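Local atomic coordinates of YCAC GENE product (Escherichia coli, PDB entry 1YAC), a protein that is probably a hydrolase of the isochorismatase family, assembled as an octamer, whose substrate specificity is unknown. Residues 53-58 with 78-83. Residues are numbered along the deposited sequence; the frame is centred on the assembly and turned at random.
Sequences PTILTT and DAPYIA. Unlike the reference sequence in segment 78-83: A79 (reference Thr).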
ATOM      1  N   PRO A  53      22.982  30.876  -6.168  1.00  9.84           N
ATOM      2  CA  PRO A  53      22.557  31.385  -7.479  1.00  9.50           C
ATOM      3  C   PRO A  53      21.495  30.410  -7.960  1.00 10.15           C
ATOM      4  O   PRO A  53      21.729  29.192  -7.960  1.00 10.46           O
ATOM      5  CB  PRO A  53      23.834  31.257  -8.315  1.00  9.65           C
ATOM      6  CG  PRO A  53      24.895  31.585  -7.313  1.00  9.19           C
ATOM      7  CD  PRO A  53      24.449  30.750  -6.102  1.00  9.00           C
ATOM      8  N   THR A  54      20.342  30.935  -8.358  1.00  9.08           N
ATOM      9  CA  THR A  54      19.218  30.099  -8.783  1.00  9.72           C
ATOM     10  C   THR A  54      18.766  30.411 -10.206  1.00  9.27           C
ATOM     11  O   THR A  54      18.762  31.569 -10.632  1.00 11.18           O
ATOM     12  CB  THR A  54      18.044  30.269  -7.778  1.00  8.77           C
ATOM     13  OG1 THR A  54      18.492  29.880  -6.475  1.00  9.02           O
ATOM     14  CG2 THR A  54      16.827  29.421  -8.172  1.00  8.71           C
ATOM     15  N   ILE A  55      18.442  29.360 -10.949  1.00 10.12           N
ATOM     16  CA  ILE A  55      17.996  29.475 -12.331  1.00 10.56           C
ATOM     17  C   ILE A  55      16.603  28.864 -12.502  1.00 10.56           C
ATOM     18  O   ILE A  55      16.364  27.719 -12.116  1.00  9.88           O
ATOM     19  CB  ILE A  55      18.994  28.775 -13.261  1.00 11.41           C
ATOM     20  CG1 ILE A  55      20.336  29.512 -13.191  1.00 14.49           C
ATOM     21  CG2 ILE A  55      18.502  28.771 -14.701  1.00 10.52           C
ATOM     22  CD1 ILE A  55      21.451  28.725 -13.760  1.00 18.74           C
ATOM     23  N   LEU A  56      15.678  29.662 -13.018  1.00 10.01           N
ATOM     24  CA  LEU A  56      14.310  29.222 -13.264  1.00 10.15           C
ATOM     25  C   LEU A  56      14.128  28.998 -14.763  1.00  9.88           C
ATOM     26  O   LEU A  56      14.671  29.742 -15.584  1.00  9.71           O
ATOM     27  CB  LEU A  56      13.316  30.295 -12.818  1.00  9.96           C
ATOM     28  CG  LEU A  56      13.421  30.846 -11.400  1.00 12.19           C
ATOM     29  CD1 LEU A  56      12.396  31.969 -11.255  1.00 10.37           C
ATOM     30  CD2 LEU A  56      13.194  29.755 -10.362  1.00 11.17           C
ATOM     31  N   THR A  57      13.380  27.965 -15.130  1.00  9.55           N
ATOM     32  CA  THR A  57      13.132  27.704 -16.540  1.00  9.54           C
ATOM     33  C   THR A  57      11.772  27.049 -16.681  1.00 10.38           C
ATOM     34  O   THR A  57      11.295  26.403 -15.749  1.00  9.85           O
ATOM     35  CB  THR A  57      14.258  26.845 -17.196  1.00  9.38           C
ATOM     36  OG1 THR A  57      14.024  26.730 -18.612  1.00  8.83           O
ATOM     37  CG2 THR A  57      14.332  25.452 -16.570  1.00  8.62           C
ATOM     38  N   THR A  58      11.111  27.298 -17.804  1.00 11.01           N
ATOM     39  CA  THR A  58       9.789  26.737 -18.058  1.00 12.20           C
ATOM     40  C   THR A  58       9.724  26.234 -19.483  1.00 14.76           C
ATOM     41  O   THR A  58      10.509  26.646 -20.342  1.00 13.89           O
ATOM     42  CB  THR A  58       8.675  27.777 -17.859  1.00 11.85           C
ATOM     43  OG1 THR A  58       8.873  28.854 -18.780  1.00 12.69           O
ATOM     44  CG2 THR A  58       8.669  28.313 -16.424  1.00 10.62           C
ATOM     45  N   ASP A  78      15.021  38.375  -9.621  1.00 14.51           N
ATOM     46  CA  ASP A  78      16.205  38.736 -10.396  1.00 17.40           C
ATOM     47  C   ASP A  78      16.962  37.548 -10.986  1.00 17.16           C
ATOM     48  O   ASP A  78      17.964  37.730 -11.678  1.00 18.59           O
ATOM     49  CB  ASP A  78      17.166  39.575  -9.547  1.00 19.58           C
ATOM     50  CG  ASP A  78      16.596  40.938  -9.179  1.00 22.28           C
ATOM     51  OD1 ASP A  78      15.702  41.435  -9.891  1.00 22.93           O
ATOM     52  OD2 ASP A  78      17.069  41.520  -8.178  1.00 26.74           O
ATOM     53  N   ALA A  79      16.480  36.337 -10.735  1.00 15.02           N
ATOM     54  CA  ALA A  79      17.150  35.147 -11.240  1.00 13.03           C
ATOM     55  C   ALA A  79      16.933  34.967 -12.728  1.00 12.39           C
ATOM     56  O   ALA A  79      15.993  35.524 -13.293  1.00 12.54           O
ATOM     57  CB  ALA A  79      16.633  33.903 -10.495  1.00 11.88           C
ATOM     58  N   PRO A  80      17.866  34.278 -13.407  1.00 12.31           N
ATOM     59  CA  PRO A  80      17.706  34.043 -14.839  1.00 12.63           C
ATOM     60  C   PRO A  80      16.398  33.262 -15.001  1.00 13.68           C
ATOM     61  O   PRO A  80      16.122  32.334 -14.237  1.00 13.03           O
ATOM     62  CB  PRO A  80      18.900  33.151 -15.160  1.00 12.16           C
ATOM     63  CG  PRO A  80      19.940  33.684 -14.256  1.00 12.43           C
ATOM     64  CD  PRO A  80      19.203  33.851 -12.960  1.00 10.78           C
ATOM     65  N   TYR A  81      15.574  33.681 -15.947  1.00 14.44           N
ATOM     66  CA  TYR A  81      14.299  33.029 -16.191  1.00 15.81           C
ATOM     67  C   TYR A  81      14.263  32.706 -17.677  1.00 15.45           C
ATOM     68  O   TYR A  81      14.056  33.588 -18.511  1.00 15.74           O
ATOM     69  CB  TYR A  81      13.149  33.964 -15.785  1.00 17.25           C
ATOM     70  CG  TYR A  81      11.767  33.348 -15.840  1.00 19.98           C
ATOM     71  CD1 TYR A  81      11.242  32.858 -17.032  1.00 21.90           C
ATOM     72  CD2 TYR A  81      10.972  33.291 -14.707  1.00 21.15           C
ATOM     73  CE1 TYR A  81       9.960  32.327 -17.092  1.00 23.04           C
ATOM     74  CE2 TYR A  81       9.683  32.764 -14.757  1.00 22.84           C
ATOM     75  CZ  TYR A  81       9.187  32.290 -15.950  1.00 21.71           C
ATOM     76  OH  TYR A  81       7.905  31.803 -16.013  1.00 22.85           O
ATOM     77  N   ILE A  82      14.476  31.435 -18.001  1.00 14.23           N
ATOM     78  CA  ILE A  82      14.510  30.988 -19.382  1.00 13.78           C
ATOM     79  C   ILE A  82      13.222  30.258 -19.762  1.00 15.53           C
ATOM     80  O   ILE A  82      12.960  29.143 -19.304  1.00 14.12           O
ATOM     81  CB  ILE A  82      15.743  30.061 -19.641  1.00 15.13           C
ATOM     82  CG1 ILE A  82      17.055  30.792 -19.309  1.00 15.39           C
ATOM     83  CG2 ILE A  82      15.785  29.612 -21.089  1.00 14.14           C
ATOM     84  CD1 ILE A  82      17.421  30.796 -17.845  1.00 17.96           C
ATOM     85  N   ALA A  83      12.368  30.945 -20.512  1.00 15.61           N
ATOM     86  CA  ALA A  83      11.115  30.360 -20.987  1.00 17.23           C
ATOM     87  C   ALA A  83      11.495  29.685 -22.294  1.00 18.04           C
ATOM     88  O   ALA A  83      11.754  30.362 -23.293  1.00 18.67           O
ATOM     89  CB  ALA A  83      10.067  31.452 -21.229  1.00 16.73           C
TER
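The carbonyl oxygen of I82 is gripped by two donors of the facing strand: T57 OG1 lies 2.7 Å from I82 O, and T58 N reaches I82 O at 3.0 Å. The bridges L56–Y81, T57–I82 and T58–A83 are all parallel and the strand axes diverge by only 16°, as expected for neighbouring strands of a beta-alpha-beta unit, connected here through helix 70-75. Strand 81-84 is an outermost strand of the chain's parallel sheet, the central layer of an alpha-beta-alpha sandwich. The ladder also includes the backbone hydrogen bonds L56 N to P80 O (3.0 Å) and I82 N to L56 O (3.0 Å, N-H...O 167°). In T57, OG1 stands anti to the backbone N (chi1 -175°), which carries it over to I82 O; R84 NH1 also bonds this hydroxyl. A valine here would probably leave R84 without this partner and I82 O with one donor fewer from strand 54-58. On the T57 face, the side chains of I55 and I82 cross obliquely, with CG2 of I55 3.9 Å from CD1 of I82, and F96 of helix 94-102 packs against I55 and T57. The opposite face carries L56, T58 and Y81, where L56 CD1 approaches Y81 CD2 at 4.0 Å. E61 OE1 hydrogen-bonds both T58 OG1 and Y81 OH, tying the two side chains together, while the methyl T58 CG2 sits 3.6 Å from Y81 OH.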